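Sniffer CG10964-PA (PDB 1SNY) probably catalyses the NADPH-dependent reduction of carbonyl compounds, as a short-chain dehydrogenase/reductase that binds NADP in a Rossmann fold. Local coordinates at residues Met161-Ile174 against Leu207-Pro219. Numbering follows the deposited sequence.
Sequences MGVGRAAIINMSSI and LYPQRIMCVSLHP. With NAP (NADP nicotinamide-adenine-dinucleotide phosphate), chain B.
Ile169 lies alongside Val215 at the apolar centre of two adjacent parallel strands, 167-171 and 213-217, of the Rossmann-fold sheet; helix 187-207 connects them in a beta-alpha-beta crossover. The bend of Ile169 at chi2 (-68°) brings its CD1 across toward the neighbouring strand, where it presses tightly on CG2 of Val215 (3.4 Å). Such beta-branched residues suit an extended backbone. On the same face the unbranched selenomethionine Met213 reaches Ile169 CD1 with its CE, while its CB meets CE of Met161 at 3.6 Å. Leu217 packs on Ile242 and Ile246 of helix 235-248. The other face carries Ile168, whose CD1 meets CD1 of Leu207 at 3.7 Å, and Cys214 and Asn170, packed against helix 187-207. Within the sheet the two backbones exchange hydrogen bonds in the parallel pattern, one residue bonding to two across the gap: Asn170 N gives to Val215 O (2.9 Å, 166° at the hydrogen), and Asn170 O takes Leu217 N.

At the start of the strands, Arg165 lays one face of its guanidinium over the aliphatic CB of Arg211, 3.7 Å from CZ. Arg165 NH1 and Arg211 NE stay 5.5 Å apart, and Arg211 NH1 bonds to Tyr208 O. Water 2 bridges Arg165 NH2 to Gln210 O, and Arg165 NE is held by Ala153 O. Arg211, with positive phi, closes a Schellman motif at the end of the helix.

At the C-terminal ends, where the strands reach the NADP, Pro219 packs CD against C5N of the nicotinamide ring. The flat imidazole of His218 takes Ile174 over one face and the same C5N at its edge, 3.6 Å from ND1. An alanine here would probably leave that isoleucine without its support and open a gap beside the nicotinamide. The Ile174 contact is CH-pi, its CB 3.7 Å from the His218 ring centroid and 7° off the normal.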
loop_
_atom_site.group_PDB
_atom_site.type_symbol
_atom_site.label_atom_id
_atom_site.label_comp_id
_atom_site.label_asym_id
_atom_site.label_seq_id
_atom_site.Cartn_x
_atom_site.Cartn_y
_atom_site.Cartn_z
HETATM N N MSE A 161 -3.743 10.887 -25.835
HETATM C CA MSE A 161 -3.189 9.957 -24.860
HETATM C C MSE A 161 -3.783 8.570 -25.059
HETATM O O MSE A 161 -4.972 8.428 -25.336
HETATM C CB MSE A 161 -3.464 10.462 -23.442
HETATM C CG MSE A 161 -2.730 11.759 -23.101
HETATM SE SE MSE A 161 -2.931 12.242 -21.235
HETATM C CE MSE A 161 -2.996 10.453 -20.522
ATOM N N GLY A 162 -2.943 7.548 -24.928
ATOM C CA GLY A 162 -3.398 6.184 -25.102
ATOM C C GLY A 162 -2.206 5.275 -25.315
ATOM O O GLY A 162 -1.065 5.741 -25.353
ATOM N N VAL A 163 -2.457 3.983 -25.461
ATOM C CA VAL A 163 -1.370 3.037 -25.668
ATOM C C VAL A 163 -0.663 3.311 -26.994
ATOM O O VAL A 163 0.470 2.883 -27.203
ATOM C CB VAL A 163 -1.881 1.588 -25.649
ATOM C CG1 VAL A 163 -2.339 1.220 -24.244
ATOM C CG2 VAL A 163 -3.032 1.427 -26.638
ATOM N N GLY A 164 -1.337 4.033 -27.883
ATOM C CA GLY A 164 -0.745 4.366 -29.161
ATOM C C GLY A 164 0.367 5.384 -29.001
ATOM O O GLY A 164 1.230 5.510 -29.873
ATOM N N ARG A 165 0.357 6.112 -27.889
ATOM C CA ARG A 165 1.375 7.122 -27.621
ATOM C C ARG A 165 2.356 6.596 -26.574
ATOM O O ARG A 165 3.447 6.139 -26.916
ATOM C CB ARG A 165 0.707 8.420 -27.140
ATOM C CG ARG A 165 1.643 9.606 -27.006
ATOM C CD ARG A 165 0.871 10.922 -26.877
ATOM N NE ARG A 165 1.773 12.041 -26.621
ATOM C CZ ARG A 165 1.390 13.308 -26.516
ATOM N NH1 ARG A 165 0.111 13.629 -26.651
ATOM N NH2 ARG A 165 2.289 14.251 -26.259
ATOM N N ALA A 166 1.962 6.656 -25.304
ATOM C CA ALA A 166 2.796 6.162 -24.212
ATOM C C ALA A 166 1.914 5.875 -23.002
ATOM O O ALA A 166 1.018 6.662 -22.675
ATOM C CB ALA A 166 3.861 7.182 -23.858
ATOM N N ALA A 167 2.170 4.756 -22.331
ATOM C CA ALA A 167 1.361 4.402 -21.176
ATOM C C ALA A 167 1.962 3.329 -20.295
ATOM O O ALA A 167 2.715 2.471 -20.755
ATOM C CB ALA A 167 -0.025 3.944 -21.644
ATOM N N ILE A 168 1.605 3.387 -19.016
ATOM C CA ILE A 168 2.037 2.393 -18.050
ATOM C C ILE A 168 0.755 1.754 -17.545
ATOM O O ILE A 168 -0.107 2.445 -16.997
ATOM C CB ILE A 168 2.751 3.021 -16.838
ATOM C CG1 ILE A 168 4.043 3.699 -17.287
ATOM C CG2 ILE A 168 3.010 1.949 -15.782
ATOM C CD1 ILE A 168 4.662 4.601 -16.221
ATOM N N ILE A 169 0.613 0.451 -17.744
ATOM C CA ILE A 169 -0.576 -0.235 -17.265
ATOM C C ILE A 169 -0.139 -1.121 -16.113
ATOM O O ILE A 169 0.665 -2.042 -16.293
ATOM C CB ILE A 169 -1.213 -1.142 -18.336
ATOM C CG1 ILE A 169 -1.414 -0.376 -19.648
ATOM C CG2 ILE A 169 -2.562 -1.669 -17.810
ATOM C CD1 ILE A 169 -2.452 0.713 -19.585
ATOM N N ASN A 170 -0.645 -0.832 -14.921
ATOM C CA ASN A 170 -0.296 -1.636 -13.759
ATOM C C ASN A 170 -1.384 -2.649 -13.486
ATOM O O ASN A 170 -2.522 -2.284 -13.188
ATOM C CB ASN A 170 -0.116 -0.767 -12.516
ATOM C CG ASN A 170 1.101 0.129 -12.609
ATOM O OD1 ASN A 170 2.166 -0.302 -13.057
ATOM N ND2 ASN A 170 0.953 1.376 -12.185
HETATM N N MSE A 171 -1.042 -3.920 -13.591
HETATM C CA MSE A 171 -2.031 -4.945 -13.333
HETATM C C MSE A 171 -2.299 -4.953 -11.841
HETATM O O MSE A 171 -1.432 -5.312 -11.050
HETATM C CB MSE A 171 -1.534 -6.316 -13.791
HETATM C CG MSE A 171 -2.658 -7.331 -13.933
HETATM SE SE MSE A 171 -3.899 -6.964 -15.388
HETATM C CE MSE A 171 -3.858 -5.041 -15.525
ATOM N N SER A 172 -3.498 -4.526 -11.457
ATOM C CA SER A 172 -3.867 -4.475 -10.046
ATOM C C SER A 172 -4.882 -5.572 -9.743
ATOM O O SER A 172 -4.897 -6.591 -10.410
ATOM C CB SER A 172 -4.442 -3.092 -9.711
ATOM O OG SER A 172 -4.617 -2.929 -8.310
ATOM N N SER A 173 -5.733 -5.363 -8.745
ATOM C CA SER A 173 -6.745 -6.354 -8.375
ATOM C C SER A 173 -7.905 -5.702 -7.633
ATOM O O SER A 173 -7.704 -4.720 -6.929
ATOM C CB SER A 173 -6.142 -7.432 -7.478
ATOM O OG SER A 173 -7.172 -8.186 -6.854
ATOM N N ILE A 174 -9.112 -6.251 -7.785
ATOM C CA ILE A 174 -10.277 -5.683 -7.106
ATOM C C ILE A 174 -10.093 -5.821 -5.596
ATOM O O ILE A 174 -10.690 -5.079 -4.815
ATOM C CB ILE A 174 -11.593 -6.388 -7.536
ATOM C CG1 ILE A 174 -12.805 -5.621 -7.001
ATOM C CG2 ILE A 174 -11.630 -7.804 -6.996
ATOM C CD1 ILE A 174 -13.024 -4.257 -7.628
ATOM N N LEU A 207 3.511 12.264 -14.557
ATOM C CA LEU A 207 3.852 12.080 -15.965
ATOM C C LEU A 207 2.931 12.815 -16.926
ATOM O O LEU A 207 3.136 12.774 -18.136
ATOM C CB LEU A 207 3.861 10.589 -16.317
ATOM C CG LEU A 207 4.747 9.737 -15.403
ATOM C CD1 LEU A 207 4.779 8.309 -15.937
ATOM C CD2 LEU A 207 6.149 10.334 -15.329
ATOM N N TYR A 208 1.922 13.493 -16.393
ATOM C CA TYR A 208 0.986 14.221 -17.242
ATOM C C TYR A 208 1.659 15.193 -18.212
ATOM O O TYR A 208 1.217 15.337 -19.355
ATOM C CB TYR A 208 -0.036 14.986 -16.401
ATOM C CG TYR A 208 -1.071 15.676 -17.263
ATOM C CD1 TYR A 208 -1.950 14.935 -18.046
ATOM C CD2 TYR A 208 -1.119 17.067 -17.355
ATOM C CE1 TYR A 208 -2.854 15.559 -18.907
ATOM C CE2 TYR A 208 -2.016 17.701 -18.214
ATOM C CZ TYR A 208 -2.879 16.942 -18.986
ATOM O OH TYR A 208 -3.763 17.556 -19.845
ATOM N N PRO A 209 2.723 15.889 -17.767
ATOM C CA PRO A 209 3.436 16.840 -18.630
ATOM C C PRO A 209 3.859 16.222 -19.961
ATOM O O PRO A 209 3.734 16.854 -21.011
ATOM C CB PRO A 209 4.636 17.236 -17.782
ATOM C CG PRO A 209 4.073 17.220 -16.409
ATOM C CD PRO A 209 3.257 15.942 -16.395
ATOM N N GLN A 210 4.376 14.996 -19.912
ATOM C CA GLN A 210 4.797 14.307 -21.131
ATOM C C GLN A 210 3.633 13.518 -21.717
ATOM O O GLN A 210 3.783 12.816 -22.718
ATOM C CB GLN A 210 5.971 13.361 -20.858
ATOM C CG GLN A 210 7.281 14.051 -20.511
ATOM C CD GLN A 210 7.363 14.476 -19.057
ATOM O OE1 GLN A 210 8.346 15.082 -18.628
ATOM N NE2 GLN A 210 6.334 14.152 -18.286
ATOM N N ARG A 211 2.471 13.647 -21.082
ATOM C CA ARG A 211 1.252 12.975 -21.516
ATOM C C ARG A 211 1.370 11.453 -21.569
ATOM O O ARG A 211 0.931 10.825 -22.533
ATOM C CB ARG A 211 0.817 13.508 -22.885
ATOM C CG ARG A 211 0.434 14.981 -22.886
ATOM C CD ARG A 211 -0.793 15.222 -22.027
ATOM N NE ARG A 211 -1.318 16.578 -22.176
ATOM C CZ ARG A 211 -0.789 17.663 -21.619
ATOM N NH1 ARG A 211 0.296 17.575 -20.861
ATOM N NH2 ARG A 211 -1.359 18.844 -21.818
ATOM N N ILE A 212 1.970 10.866 -20.532
ATOM C CA ILE A 212 2.115 9.421 -20.438
ATOM C C ILE A 212 0.980 8.936 -19.546
ATOM O O ILE A 212 0.871 9.344 -18.394
ATOM C CB ILE A 212 3.471 9.014 -19.800
ATOM C CG1 ILE A 212 4.622 9.486 -20.688
ATOM C CG2 ILE A 212 3.521 7.492 -19.610
ATOM C CD1 ILE A 212 6.013 9.266 -20.070
HETATM N N MSE A 213 0.139 8.071 -20.091
HETATM C CA MSE A 213 -1.013 7.546 -19.367
HETATM C C MSE A 213 -0.648 6.439 -18.377
HETATM O O MSE A 213 0.192 5.589 -18.670
HETATM C CB MSE A 213 -2.038 7.019 -20.384
HETATM C CG MSE A 213 -3.356 6.539 -19.794
HETATM SE SE MSE A 213 -4.593 5.967 -21.173
HETATM C CE MSE A 213 -4.047 4.122 -21.311
ATOM N N CYS A 214 -1.256 6.468 -17.194
ATOM C CA CYS A 214 -1.019 5.420 -16.209
ATOM C C CYS A 214 -2.343 5.005 -15.609
ATOM O O CYS A 214 -3.123 5.845 -15.144
ATOM C CB CYS A 214 -0.074 5.870 -15.092
ATOM S SG CYS A 214 0.363 4.482 -13.986
ATOM N N VAL A 215 -2.612 3.708 -15.637
ATOM C CA VAL A 215 -3.857 3.207 -15.096
ATOM C C VAL A 215 -3.643 1.872 -14.421
ATOM O O VAL A 215 -2.747 1.111 -14.799
ATOM C CB VAL A 215 -4.922 2.986 -16.210
ATOM C CG1 VAL A 215 -5.113 4.261 -17.034
ATOM C CG2 VAL A 215 -4.497 1.832 -17.101
ATOM N N SER A 216 -4.456 1.603 -13.407
ATOM C CA SER A 216 -4.418 0.319 -12.730
ATOM C C SER A 216 -5.565 -0.448 -13.360
ATOM O O SER A 216 -6.636 0.116 -13.606
ATOM C CB SER A 216 -4.683 0.465 -11.232
ATOM O OG SER A 216 -3.540 0.956 -10.561
ATOM N N LEU A 217 -5.358 -1.727 -13.621
ATOM C CA LEU A 217 -6.411 -2.506 -14.238
ATOM C C LEU A 217 -6.592 -3.861 -13.574
ATOM O O LEU A 217 -5.633 -4.589 -13.323
ATOM C CB LEU A 217 -6.118 -2.668 -15.744
ATOM C CG LEU A 217 -7.159 -3.377 -16.622
ATOM C CD1 LEU A 217 -7.121 -2.789 -18.026
ATOM C CD2 LEU A 217 -6.900 -4.874 -16.656
ATOM N N HIS A 218 -7.844 -4.172 -13.263
ATOM C CA HIS A 218 -8.211 -5.444 -12.665
ATOM C C HIS A 218 -8.641 -6.296 -13.850
ATOM O O HIS A 218 -9.542 -5.915 -14.595
ATOM C CB HIS A 218 -9.380 -5.257 -11.693
ATOM C CG HIS A 218 -10.004 -6.540 -11.242
ATOM N ND1 HIS A 218 -9.299 -7.519 -10.578
ATOM C CD2 HIS A 218 -11.271 -7.008 -11.366
ATOM C CE1 HIS A 218 -10.101 -8.535 -10.313
ATOM N NE2 HIS A 218 -11.303 -8.251 -10.781
ATOM N N PRO A 219 -7.991 -7.449 -14.050
ATOM C CA PRO A 219 -8.299 -8.353 -15.157
ATOM C C PRO A 219 -9.531 -9.212 -14.909
ATOM O O PRO A 219 -9.847 -10.096 -15.705
ATOM C CB PRO A 219 -7.032 -9.191 -15.258
ATOM C CG PRO A 219 -6.674 -9.363 -13.802
ATOM C CD PRO A 219 -6.860 -7.967 -13.253
HETATM P PA NAP B . 0.446 -16.263 -12.109
HETATM O O1A NAP B . 0.935 -16.689 -10.858
HETATM O O2A NAP B . -0.158 -17.159 -13.170
HETATM O O5B NAP B . 1.584 -15.445 -12.880
HETATM C C5B NAP B . 2.412 -14.508 -12.144
HETATM C C4B NAP B . 3.496 -14.161 -13.214
HETATM O O4B NAP B . 4.421 -13.169 -12.568
HETATM C C3B NAP B . 4.444 -15.337 -13.607
HETATM O O3B NAP B . 4.770 -15.159 -14.995
HETATM C C2B NAP B . 5.616 -15.154 -12.666
HETATM O O2B NAP B . 6.838 -15.775 -13.041
HETATM C C1B NAP B . 5.754 -13.616 -12.608
HETATM N N9A NAP B . 6.546 -13.255 -11.443
HETATM C C8A NAP B . 6.327 -13.398 -10.088
HETATM N N7A NAP B . 7.317 -12.945 -9.328
HETATM C C5A NAP B . 8.238 -12.478 -10.254
HETATM C C6A NAP B . 9.498 -11.885 -10.058
HETATM N N6A NAP B . 10.113 -11.634 -8.874
HETATM N N1A NAP B . 10.211 -11.507 -11.212
HETATM C C2A NAP B . 9.680 -11.716 -12.496
HETATM N N3A NAP B . 8.442 -12.303 -12.716
HETATM C C4A NAP B . 7.760 -12.665 -11.564
HETATM O O3 NAP B . -0.648 -15.148 -11.875
HETATM P PN NAP B . -1.580 -14.326 -12.843
HETATM O O1N NAP B . -2.995 -14.627 -12.570
HETATM O O2N NAP B . -1.093 -14.592 -14.223
HETATM O O5D NAP B . -1.312 -12.838 -12.370
HETATM C C5D NAP B . -1.026 -11.791 -13.361
HETATM C C4D NAP B . -1.255 -10.443 -12.700
HETATM O O4D NAP B . -2.679 -10.212 -12.544
HETATM C C3D NAP B . -0.658 -10.276 -11.265
HETATM O O3D NAP B . -0.078 -8.959 -11.102
HETATM C C2D NAP B . -1.863 -10.529 -10.372
HETATM O O2D NAP B . -1.728 -9.987 -9.077
HETATM C C1D NAP B . -2.962 -9.898 -11.140
HETATM N N1N NAP B . -4.329 -10.426 -10.935
HETATM C C2N NAP B . -4.747 -11.767 -11.213
HETATM C C3N NAP B . -6.089 -12.092 -10.957
HETATM C C7N NAP B . -6.592 -13.514 -11.238
HETATM O O7N NAP B . -7.765 -13.730 -10.996
HETATM N N7N NAP B . -5.796 -14.434 -11.713
HETATM C C4N NAP B . -7.032 -11.100 -10.425
HETATM C C5N NAP B . -6.557 -9.790 -10.171
HETATM C C6N NAP B . -5.206 -9.435 -10.420
HETATM P P2B NAP B . 7.258 -17.291 -12.570
HETATM O O1X NAP B . 6.501 -18.238 -13.506
HETATM O O2X NAP B . 8.731 -17.263 -12.805
HETATM O O3X NAP B . 6.817 -17.458 -11.124
HETATM O O HOH W 1 -0.449 8.472 -23.886
HETATM O O HOH W 2 4.872 13.959 -24.911
#